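Putative chromatin binding protein (Chaetomium thermophilum, PDB 6QP0) is a Kti12-family, tRNA-dependent ATPase essential for tRNA modification by Elongator, captured here through its N-terminal P-loop NTPase-like domain with ADP and aluminum fluoride. Local coordinates at residues G9-G14 with E209-R214; L26-A31 with Q239-F244; A115-V120 with Y143-N148. One frame throughout, in Å; residues are numbered along the deposited sequence.

Interaction 1: G9-G14 with E209-R214; sequences GLPSSG and ENLVFR. With ADP (adenosine-5'-diphosphate), chain B; AF3 (aluminum fluoride), chain C.
This is a small apolar contact in which Leu10 and Pro11, at the start of the loop between strand 4-9 and helix 15-31, pack on Leu211 and Val212 of helix 205-213. It buries 189 Å² in all, and no hydrogen bond joins the two segments. The side chains of Leu10 and Val212 meet at about a right angle: both methyls of Leu10 bear on Val212 CG1, with Leu10 CD2 3.7 Å from Val212 CG1. That branch stands anti to the valine's backbone N (chi1 177°), whereas Val212 CG2 lies between Leu10 CD2 and Pro11 CD, 3.9 Å from Pro11 CD. The corner of the proline ring fits against Leu211, where Pro11 CG is 3.6 Å from Leu211 CB and equally near its CD1.

Behind this apolar layer the loop forms a type II turn from Leu10 to Ser13. Its own backbone bond, Ser13 N to Leu10 O, is weak, and Ser13 OG reinforces it by donating to Leu10 O over 2.6 Å. The loop presents backbone amides to the ligands. Ser12 N points almost straight at aluminum fluoride F3 (3.1 Å, 170°) and makes a weaker, bent bond to ADP O2B at 2.9 Å. ADP O2B in turn coordinates the aluminum atom AL at 2.2 Å. Gly14 N reaches ADP O3B and O3A only weakly. Helix 205-213 also holds the loop through Trp208 NE1, bonded to Ser12 OG, while Val162 of helix 162-174 touches both Leu10 and Val212. Tyr203, just before helix 205-213, is hydrogen-bonded to aluminum fluoride. The Gly9-to-Thr16 sequence and its phosphate-binding amides are those of a Walker A P-loop, here backed by a helix on the side away from the nucleotide and carrying a mimic of the phosphate in transfer.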
loop_
_atom_site.group_PDB
_atom_site.type_symbol
_atom_site.label_atom_id
_atom_site.label_comp_id
_atom_site.label_asym_id
_atom_site.label_seq_id
_atom_site.Cartn_x
_atom_site.Cartn_y
_atom_site.Cartn_z
ATOM N N GLY A 9 2.182 5.165 1.686
ATOM C CA GLY A 9 1.796 6.517 2.027
ATOM C C GLY A 9 1.597 6.648 3.519
ATOM O O GLY A 9 1.729 5.685 4.280
ATOM N N LEU A 10 1.279 7.869 3.922
ATOM C CA LEU A 10 1.031 8.170 5.320
ATOM C C LEU A 10 -0.334 7.640 5.734
ATOM O O LEU A 10 -1.163 7.278 4.897
ATOM C CB LEU A 10 1.114 9.675 5.548
ATOM C CG LEU A 10 2.494 10.311 5.394
ATOM C CD1 LEU A 10 2.398 11.812 5.600
ATOM C CD2 LEU A 10 3.481 9.697 6.371
ATOM N N PRO A 11 -0.596 7.575 7.036
ATOM C CA PRO A 11 -1.951 7.249 7.493
ATOM C C PRO A 11 -2.959 8.255 6.957
ATOM O O PRO A 11 -2.757 9.468 7.041
ATOM C CB PRO A 11 -1.837 7.317 9.021
ATOM C CG PRO A 11 -0.382 7.127 9.304
ATOM C CD PRO A 11 0.347 7.744 8.156
ATOM N N SER A 12 -4.054 7.739 6.399
ATOM C CA SER A 12 -5.136 8.573 5.877
ATOM C C SER A 12 -4.632 9.509 4.780
ATOM O O SER A 12 -5.037 10.671 4.690
ATOM C CB SER A 12 -5.808 9.369 7.001
ATOM O OG SER A 12 -5.299 9.000 8.272
ATOM N N SER A 13 -3.751 8.994 3.927
ATOM C CA SER A 13 -3.186 9.763 2.828
ATOM C C SER A 13 -3.856 9.469 1.491
ATOM O O SER A 13 -3.485 10.076 0.482
ATOM C CB SER A 13 -1.681 9.495 2.716
ATOM O OG SER A 13 -1.423 8.123 2.468
ATOM N N GLY A 14 -4.825 8.562 1.460
ATOM C CA GLY A 14 -5.523 8.230 0.238
ATOM C C GLY A 14 -5.100 6.938 -0.426
ATOM O O GLY A 14 -5.391 6.755 -1.614
ATOM N N GLU A 209 0.330 10.250 14.737
ATOM C CA GLU A 209 1.490 11.132 14.674
ATOM C C GLU A 209 2.785 10.333 14.584
ATOM O O GLU A 209 3.636 10.601 13.728
ATOM C CB GLU A 209 1.525 12.058 15.893
ATOM C CG GLU A 209 0.381 13.059 15.971
ATOM C CD GLU A 209 0.337 14.000 14.782
ATOM O OE1 GLU A 209 -0.671 14.724 14.632
ATOM O OE2 GLU A 209 1.308 14.016 13.999
ATOM N N ASN A 210 2.959 9.347 15.471
ATOM C CA ASN A 210 4.193 8.569 15.473
ATOM C C ASN A 210 4.385 7.816 14.162
ATOM O O ASN A 210 5.526 7.599 13.736
ATOM C CB ASN A 210 4.196 7.595 16.654
ATOM C CG ASN A 210 4.008 8.295 17.989
ATOM O OD1 ASN A 210 3.169 7.903 18.800
ATOM N ND2 ASN A 210 4.788 9.344 18.218
ATOM N N LEU A 211 3.292 7.415 13.501
ATOM C CA LEU A 211 3.409 6.742 12.211
ATOM C C LEU A 211 4.019 7.667 11.163
ATOM O O LEU A 211 4.944 7.281 10.441
ATOM C CB LEU A 211 2.041 6.240 11.745
ATOM C CG LEU A 211 1.748 4.754 11.946
ATOM C CD1 LEU A 211 0.317 4.445 11.545
ATOM C CD2 LEU A 211 2.723 3.889 11.158
ATOM N N VAL A 212 3.502 8.895 11.056
ATOM C CA VAL A 212 4.052 9.842 10.090
ATOM C C VAL A 212 5.529 10.085 10.368
ATOM O O VAL A 212 6.362 10.072 9.455
ATOM C CB VAL A 212 3.265 11.163 10.113
ATOM C CG1 VAL A 212 3.903 12.154 9.148
ATOM C CG2 VAL A 212 1.809 10.934 9.774
ATOM N N PHE A 213 5.873 10.327 11.638
ATOM C CA PHE A 213 7.258 10.622 11.986
ATOM C C PHE A 213 8.210 9.541 11.480
ATOM O O PHE A 213 9.300 9.853 10.985
ATOM C CB PHE A 213 7.398 10.783 13.503
ATOM C CG PHE A 213 8.814 10.649 13.997
ATOM C CD1 PHE A 213 9.675 11.734 13.984
ATOM C CD2 PHE A 213 9.287 9.434 14.468
ATOM C CE1 PHE A 213 10.978 11.610 14.432
ATOM C CE2 PHE A 213 10.588 9.304 14.914
ATOM C CZ PHE A 213 11.434 10.394 14.898
ATOM N N ARG A 214 7.822 8.268 11.596
ATOM C CA ARG A 214 8.687 7.156 11.231
ATOM C C ARG A 214 8.420 6.628 9.820
ATOM O O ARG A 214 8.883 5.535 9.477
ATOM C CB ARG A 214 8.565 6.022 12.255
ATOM C CG ARG A 214 7.304 5.160 12.176
ATOM C CD ARG A 214 7.401 4.024 13.195
ATOM N NE ARG A 214 6.250 3.125 13.172
ATOM C CZ ARG A 214 5.102 3.360 13.799
ATOM N NH1 ARG A 214 4.940 4.481 14.495
ATOM N NH2 ARG A 214 4.116 2.478 13.723
HETATM P PB ADP B . -6.182 5.593 3.680
HETATM O O1B ADP B . -6.994 4.324 3.548
HETATM O O2B ADP B . -5.787 5.797 5.116
HETATM O O3B ADP B . -4.935 5.498 2.836
HETATM P PA ADP B . -8.418 6.825 2.237
HETATM O O1A ADP B . -9.476 5.983 2.909
HETATM O O2A ADP B . -8.057 6.232 0.893
HETATM O O3A ADP B . -7.081 6.900 3.204
HETATM O "O5'" ADP B . -8.994 8.371 2.052
HETATM C "C5'" ADP B . -9.078 9.182 3.207
HETATM C "C4'" ADP B . -10.022 10.193 3.034
HETATM O "O4'" ADP B . -9.452 11.299 2.179
HETATM C "C3'" ADP B . -11.307 9.651 2.243
HETATM O "O3'" ADP B . -12.550 10.308 2.769
HETATM C "C2'" ADP B . -11.123 9.967 1.060
HETATM O "O2'" ADP B . -12.418 10.322 0.433
HETATM C "C1'" ADP B . -10.110 11.284 1.053
HETATM N N9 ADP B . -9.190 11.150 -0.024
HETATM C C8 ADP B . -8.231 10.263 -0.286
HETATM N N7 ADP B . -7.675 10.620 -1.449
HETATM C C5 ADP B . -8.301 11.725 -1.888
HETATM C C6 ADP B . -8.126 12.495 -3.018
HETATM N N6 ADP B . -7.417 12.748 -4.268
HETATM N N1 ADP B . -8.885 13.557 -3.227
HETATM C C2 ADP B . -9.841 13.892 -2.330
HETATM N N3 ADP B . -10.021 13.140 -1.217
HETATM C C4 ADP B . -9.246 12.059 -1.004
HETATM AL AL AF3 C . -6.107 3.868 6.114
HETATM F F1 AF3 C . -6.211 2.668 4.899
HETATM F F2 AF3 C . -7.535 4.591 6.714
HETATM F F3 AF3 C . -4.622 4.668 6.373
#

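Interaction 2: L26-A31 with Q239-F244; sequences LEERIA and QTRQVF
Arg241 and Glu28 make a single surface ion pair between helix 237-250 and helix 15-31, and they account for most of the modest 92 Å² buried here. Following residues 239-244 in order, the segment begins in the first turn of its helix, where Gln239 N is bonded to Asp236 OD2 and Thr240 OG1 to Glu237 O, while the Thr240 side chain also touches Leu231 of the edge strand 228-231.

Arg241 comes next and reaches across to the other helix. Its CG is anti to the backbone N, and a bend at chi2 (75°) swings the guanidinium toward Glu28. The carboxylate arrives from the opposite direction on an extended chain, starting from a chi1 of 88° that places Glu28 CG between its own backbone N and carbonyl carbon. Glu28 OE1 lies 3.1 Å from Arg241 NH2, yet it stands well out of the guanidinium plane, so no N-H is aimed at it and the attraction is one of charge. Glu28 OE2 sits over a face of the same group, 3.7 Å from Arg241 NH1, and the two flat groups are turned 85° apart. Both residues are exposed, which probably weakens the pair by solvent screening.

Val243 and Phe244 both pack on strand 228-231, Val243 on Phe229 and Leu231; the buried Phe244 also meets Gln21, Leu22 and Tyr25 of helix 15-31. Just past the segment, Asp245 forms a salt bridge with Arg29, whose guanidinium also makes a cation-pi contact with Trp248. An apolar seam edged by ion pairs thus joins two neighbouring helices on one face of the parallel sheet, as in the three-layer alpha/beta/alpha P-loop NTPase fold.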
loop_
_atom_site.group_PDB
_atom_site.type_symbol
_atom_site.label_atom_id
_atom_site.label_comp_id
_atom_site.label_asym_id
_atom_site.label_seq_id
_atom_site.Cartn_x
_atom_site.Cartn_y
_atom_site.Cartn_z
ATOM N N LEU A 26 -6.964 -1.313 -13.806
ATOM C CA LEU A 26 -6.411 -2.604 -14.194
ATOM C C LEU A 26 -7.492 -3.584 -14.622
ATOM O O LEU A 26 -7.199 -4.522 -15.371
ATOM C CB LEU A 26 -5.595 -3.183 -13.040
ATOM C CG LEU A 26 -4.326 -2.397 -12.709
ATOM C CD1 LEU A 26 -3.742 -2.863 -11.388
ATOM C CD2 LEU A 26 -3.300 -2.532 -13.824
ATOM N N GLU A 27 -8.734 -3.387 -14.177
ATOM C CA GLU A 27 -9.813 -4.272 -14.599
ATOM C C GLU A 27 -10.186 -4.023 -16.056
ATOM O O GLU A 27 -10.366 -4.974 -16.826
ATOM C CB GLU A 27 -11.026 -4.087 -13.689
ATOM C CG GLU A 27 -12.007 -5.246 -13.719
ATOM C CD GLU A 27 -13.083 -5.124 -12.657
ATOM O OE1 GLU A 27 -13.512 -3.986 -12.374
ATOM O OE2 GLU A 27 -13.490 -6.165 -12.099
ATOM N N GLU A 28 -10.299 -2.753 -16.459
ATOM C CA GLU A 28 -10.606 -2.453 -17.854
ATOM C C GLU A 28 -9.460 -2.872 -18.765
ATOM O O GLU A 28 -9.689 -3.328 -19.890
ATOM C CB GLU A 28 -10.907 -0.961 -18.026
ATOM C CG GLU A 28 -9.685 -0.091 -18.305
ATOM C CD GLU A 28 -10.004 1.396 -18.325
ATOM O OE1 GLU A 28 -10.141 1.965 -19.428
ATOM O OE2 GLU A 28 -10.119 1.995 -17.235
ATOM N N ARG A 29 -8.220 -2.737 -18.291
ATOM C CA ARG A 29 -7.066 -3.019 -19.140
ATOM C C ARG A 29 -6.881 -4.517 -19.345
ATOM O O ARG A 29 -6.478 -4.955 -20.427
ATOM C CB ARG A 29 -5.809 -2.397 -18.535
ATOM C CG ARG A 29 -4.592 -2.413 -19.448
ATOM C CD ARG A 29 -4.790 -1.534 -20.674
ATOM N NE ARG A 29 -3.564 -1.415 -21.460
ATOM C CZ ARG A 29 -2.574 -0.570 -21.184
ATOM N NH1 ARG A 29 -2.655 0.238 -20.135
ATOM N NH2 ARG A 29 -1.497 -0.535 -21.958
ATOM N N ILE A 30 -7.166 -5.324 -18.318
ATOM C CA ILE A 30 -7.031 -6.773 -18.454
ATOM C C ILE A 30 -8.085 -7.317 -19.411
ATOM O O ILE A 30 -7.791 -8.160 -20.266
ATOM C CB ILE A 30 -7.115 -7.447 -17.073
ATOM C CG1 ILE A 30 -5.897 -7.063 -16.229
ATOM C CG2 ILE A 30 -7.210 -8.955 -17.230
ATOM C CD1 ILE A 30 -6.041 -7.390 -14.758
ATOM N N ALA A 31 -9.330 -6.857 -19.275
ATOM C CA ALA A 31 -10.357 -7.163 -20.260
ATOM C C ALA A 31 -10.229 -6.300 -21.506
ATOM O O ALA A 31 -10.741 -6.680 -22.565
ATOM C CB ALA A 31 -11.747 -6.978 -19.648
ATOM N N GLN A 239 -3.944 12.803 -15.199
ATOM C CA GLN A 239 -2.601 12.628 -14.654
ATOM C C GLN A 239 -2.501 11.316 -13.881
ATOM O O GLN A 239 -1.488 10.613 -13.965
ATOM C CB GLN A 239 -2.219 13.816 -13.766
ATOM C CG GLN A 239 -1.585 14.984 -14.530
ATOM C CD GLN A 239 -0.352 14.558 -15.302
ATOM O OE1 GLN A 239 0.333 13.612 -14.912
ATOM N NE2 GLN A 239 -0.079 15.232 -16.415
ATOM N N THR A 240 -3.552 10.959 -13.133
ATOM C CA THR A 240 -3.612 9.628 -12.539
ATOM C C THR A 240 -3.618 8.556 -13.624
ATOM O O THR A 240 -2.906 7.550 -13.527
ATOM C CB THR A 240 -4.857 9.482 -11.660
ATOM O OG1 THR A 240 -6.024 9.516 -12.491
ATOM C CG2 THR A 240 -4.938 10.591 -10.618
ATOM N N ARG A 241 -4.431 8.758 -14.670
ATOM C CA ARG A 241 -4.488 7.804 -15.774
ATOM C C ARG A 241 -3.134 7.656 -16.460
ATOM O O ARG A 241 -2.804 6.566 -16.943
ATOM C CB ARG A 241 -5.550 8.239 -16.789
ATOM C CG ARG A 241 -5.724 7.324 -18.014
ATOM C CD ARG A 241 -6.459 6.024 -17.680
ATOM N NE ARG A 241 -7.132 5.449 -18.849
ATOM C CZ ARG A 241 -8.446 5.241 -18.951
ATOM N NH1 ARG A 241 -9.264 5.541 -17.947
ATOM N NH2 ARG A 241 -8.942 4.716 -20.066
ATOM N N GLN A 242 -2.340 8.731 -16.524
ATOM C CA GLN A 242 -1.025 8.631 -17.150
ATOM C C GLN A 242 -0.073 7.795 -16.302
ATOM O O GLN A 242 0.705 6.995 -16.839
ATOM C CB GLN A 242 -0.437 10.021 -17.392
ATOM C CG GLN A 242 0.721 10.004 -18.378
ATOM C CD GLN A 242 1.223 11.386 -18.741
ATOM O OE1 GLN A 242 0.766 12.394 -18.202
ATOM N NE2 GLN A 242 2.175 11.440 -19.663
ATOM N N VAL A 243 -0.109 7.965 -14.976
ATOM C CA VAL A 243 0.709 7.136 -14.098
ATOM C C VAL A 243 0.336 5.662 -14.258
ATOM O O VAL A 243 1.206 4.793 -14.371
ATOM C CB VAL A 243 0.561 7.577 -12.632
ATOM C CG1 VAL A 243 1.361 6.641 -11.723
ATOM C CG2 VAL A 243 0.991 9.019 -12.447
ATOM N N PHE A 244 -0.967 5.366 -14.237
ATOM C CA PHE A 244 -1.409 3.976 -14.302
ATOM C C PHE A 244 -0.883 3.284 -15.558
ATOM O O PHE A 244 -0.553 2.092 -15.524
ATOM C CB PHE A 244 -2.937 3.902 -14.261
ATOM C CG PHE A 244 -3.538 4.263 -12.928
ATOM C CD1 PHE A 244 -2.752 4.379 -11.792
ATOM C CD2 PHE A 244 -4.899 4.478 -12.813
ATOM C CE1 PHE A 244 -3.314 4.706 -10.575
ATOM C CE2 PHE A 244 -5.464 4.805 -11.599
ATOM C CZ PHE A 244 -4.671 4.918 -10.479
#

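Interaction 3: A115-V120 with Y143-N148; sequences AAVKRV and YCEAKN
Glu145, with 73 Å² of its surface taken up by the contact, reaches across from helix 136-148 to Val117 and Lys118 of helix 106-120. Its chain is fully stretched, CG anti to the backbone N (chi1 -172°), which carries the carboxylate up to the neighbouring helix. There both oxygens lie against Val117. Glu145 OE1 is 3.8 Å from Val117 CG1, a contact between an oxygen and a methyl. Glu145 OE2 also comes close to the next residue, 3.2 Å from Lys118 CB and equally near Lys118 N, but the angle at that amide is too poor for a hydrogen bond.

Nor does the lysine ammonium pair with the acid: Lys118 NZ remains 6.2 Å from Glu145 OE2, a separation at which opposite charges could still attract weakly. Val117 also packs inward on Ile76 and Leu129, in strands 72-77 and 125-130, whereas Ala146 of the other helix rests on Ser153 of strand 153-158. The two helices therefore lie side by side over the same face of the sheet, as the connecting helices of successive beta-alpha-beta crossovers do in Rossmann-like P-loop NTPases.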
loop_
_atom_site.group_PDB
_atom_site.type_symbol
_atom_site.label_atom_id
_atom_site.label_comp_id
_atom_site.label_asym_id
_atom_site.label_seq_id
_atom_site.Cartn_x
_atom_site.Cartn_y
_atom_site.Cartn_z
ATOM N N ALA A 115 2.283 -13.287 3.578
ATOM C CA ALA A 115 1.653 -14.548 3.204
ATOM C C ALA A 115 0.537 -14.326 2.190
ATOM O O ALA A 115 0.434 -15.052 1.193
ATOM C CB ALA A 115 1.113 -15.250 4.450
ATOM N N ALA A 116 -0.315 -13.327 2.433
ATOM C CA ALA A 116 -1.415 -13.051 1.515
ATOM C C ALA A 116 -0.911 -12.812 0.098
ATOM O O ALA A 116 -1.523 -13.275 -0.871
ATOM C CB ALA A 116 -2.214 -11.844 2.007
ATOM N N VAL A 117 0.200 -12.088 -0.046
ATOM C CA VAL A 117 0.743 -11.821 -1.374
ATOM C C VAL A 117 1.298 -13.101 -1.986
ATOM O O VAL A 117 1.028 -13.421 -3.150
ATOM C CB VAL A 117 1.816 -10.717 -1.305
ATOM C CG1 VAL A 117 2.456 -10.510 -2.667
ATOM C CG2 VAL A 117 1.213 -9.416 -0.799
ATOM N N LYS A 118 2.074 -13.861 -1.209
ATOM C CA LYS A 118 2.705 -15.061 -1.745
ATOM C C LYS A 118 1.675 -16.058 -2.260
ATOM O O LYS A 118 1.950 -16.796 -3.213
ATOM C CB LYS A 118 3.580 -15.718 -0.679
ATOM C CG LYS A 118 4.641 -16.645 -1.251
ATOM C CD LYS A 118 5.427 -17.337 -0.153
ATOM C CE LYS A 118 6.807 -17.752 -0.637
ATOM N NZ LYS A 118 6.753 -18.551 -1.892
ATOM N N ARG A 119 0.488 -16.094 -1.651
ATOM C CA ARG A 119 -0.529 -17.055 -2.058
ATOM C C ARG A 119 -1.084 -16.773 -3.448
ATOM O O ARG A 119 -1.584 -17.700 -4.095
ATOM C CB ARG A 119 -1.676 -17.063 -1.044
ATOM C CG ARG A 119 -1.305 -17.663 0.305
ATOM C CD ARG A 119 -2.270 -17.230 1.400
ATOM N NE ARG A 119 -1.841 -17.692 2.717
ATOM C CZ ARG A 119 -2.219 -17.142 3.867
ATOM N NH1 ARG A 119 -3.033 -16.096 3.872
ATOM N NH2 ARG A 119 -1.772 -17.635 5.014
ATOM N N VAL A 120 -1.008 -15.530 -3.924
ATOM C CA VAL A 120 -1.632 -15.160 -5.188
ATOM C C VAL A 120 -0.606 -14.596 -6.163
ATOM O O VAL A 120 -0.715 -14.800 -7.376
ATOM C CB VAL A 120 -2.771 -14.144 -4.963
ATOM C CG1 VAL A 120 -3.934 -14.803 -4.248
ATOM C CG2 VAL A 120 -2.267 -12.939 -4.171
ATOM N N TYR A 143 9.923 -6.562 -2.487
ATOM C CA TYR A 143 10.687 -6.601 -3.729
ATOM C C TYR A 143 11.264 -7.992 -3.961
ATOM O O TYR A 143 11.094 -8.577 -5.036
ATOM C CB TYR A 143 11.789 -5.538 -3.683
ATOM C CG TYR A 143 12.870 -5.680 -4.731
ATOM C CD1 TYR A 143 12.661 -5.262 -6.037
ATOM C CD2 TYR A 143 14.110 -6.213 -4.403
ATOM C CE1 TYR A 143 13.655 -5.386 -6.994
ATOM C CE2 TYR A 143 15.107 -6.341 -5.350
ATOM C CZ TYR A 143 14.876 -5.925 -6.643
ATOM O OH TYR A 143 15.871 -6.052 -7.586
ATOM N N CYS A 144 11.936 -8.548 -2.952
ATOM C CA CYS A 144 12.481 -9.893 -3.086
ATOM C C CYS A 144 11.377 -10.929 -3.252
ATOM O O CYS A 144 11.593 -11.967 -3.888
ATOM C CB CYS A 144 13.348 -10.226 -1.874
ATOM S SG CYS A 144 14.753 -9.112 -1.674
ATOM N N GLU A 145 10.192 -10.668 -2.700
ATOM C CA GLU A 145 9.076 -11.592 -2.876
ATOM C C GLU A 145 8.657 -11.665 -4.339
ATOM O O GLU A 145 8.486 -12.755 -4.895
ATOM C CB GLU A 145 7.900 -11.172 -1.993
ATOM C CG GLU A 145 6.767 -12.186 -1.967
ATOM C CD GLU A 145 5.709 -11.873 -0.925
ATOM O OE1 GLU A 145 5.615 -10.705 -0.490
ATOM O OE2 GLU A 145 4.970 -12.802 -0.540
ATOM N N ALA A 146 8.485 -10.507 -4.984
ATOM C CA ALA A 146 8.152 -10.499 -6.404
ATOM C C ALA A 146 9.275 -11.109 -7.234
ATOM O O ALA A 146 9.020 -11.780 -8.240
ATOM C CB ALA A 146 7.858 -9.072 -6.867
ATOM N N LYS A 147 10.525 -10.880 -6.830
ATOM C CA LYS A 147 11.652 -11.531 -7.488
ATOM C C LYS A 147 11.515 -13.047 -7.426
ATOM O O LYS A 147 11.724 -13.745 -8.424
ATOM C CB LYS A 147 12.964 -11.074 -6.847
ATOM C CG LYS A 147 14.194 -11.856 -7.293
ATOM C CD LYS A 147 15.465 -11.358 -6.610
ATOM C CE LYS A 147 15.860 -9.965 -7.086
ATOM N NZ LYS A 147 17.183 -9.547 -6.543
ATOM N N ASN A 148 11.162 -13.579 -6.249
ATOM C CA ASN A 148 10.997 -15.022 -6.107
ATOM C C ASN A 148 9.777 -15.526 -6.864
ATOM O O ASN A 148 9.751 -16.687 -7.289
ATOM C CB ASN A 148 10.902 -15.389 -4.627
ATOM C CG ASN A 148 12.261 -15.473 -3.965
ATOM O OD1 ASN A 148 13.164 -16.146 -4.465
ATOM N ND2 ASN A 148 12.420 -14.781 -2.843
#

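Overall arrangement
Only interaction 1 lies at the nucleotide site: its loop touches both ADP and aluminum fluoride. The other two join pairs of helices that flank the same parallel sheet, by a surface ion pair in interaction 2 and by a buried carboxylate contact in interaction 3. In interaction 2 the Arg241 side chain is about 13 Å from ADP; in interaction 3 the Val117 side chain is about 14 Å from the magnesium ion. The centres lie 26 Å (1 and 2), 24 Å (1 and 3) and 22 Å (2 and 3) apart. Along the chain, interactions 1 and 2 interleave, and helix 15-31, whose first residues complete the P-loop, links them directly. Interaction 3 is nested within both.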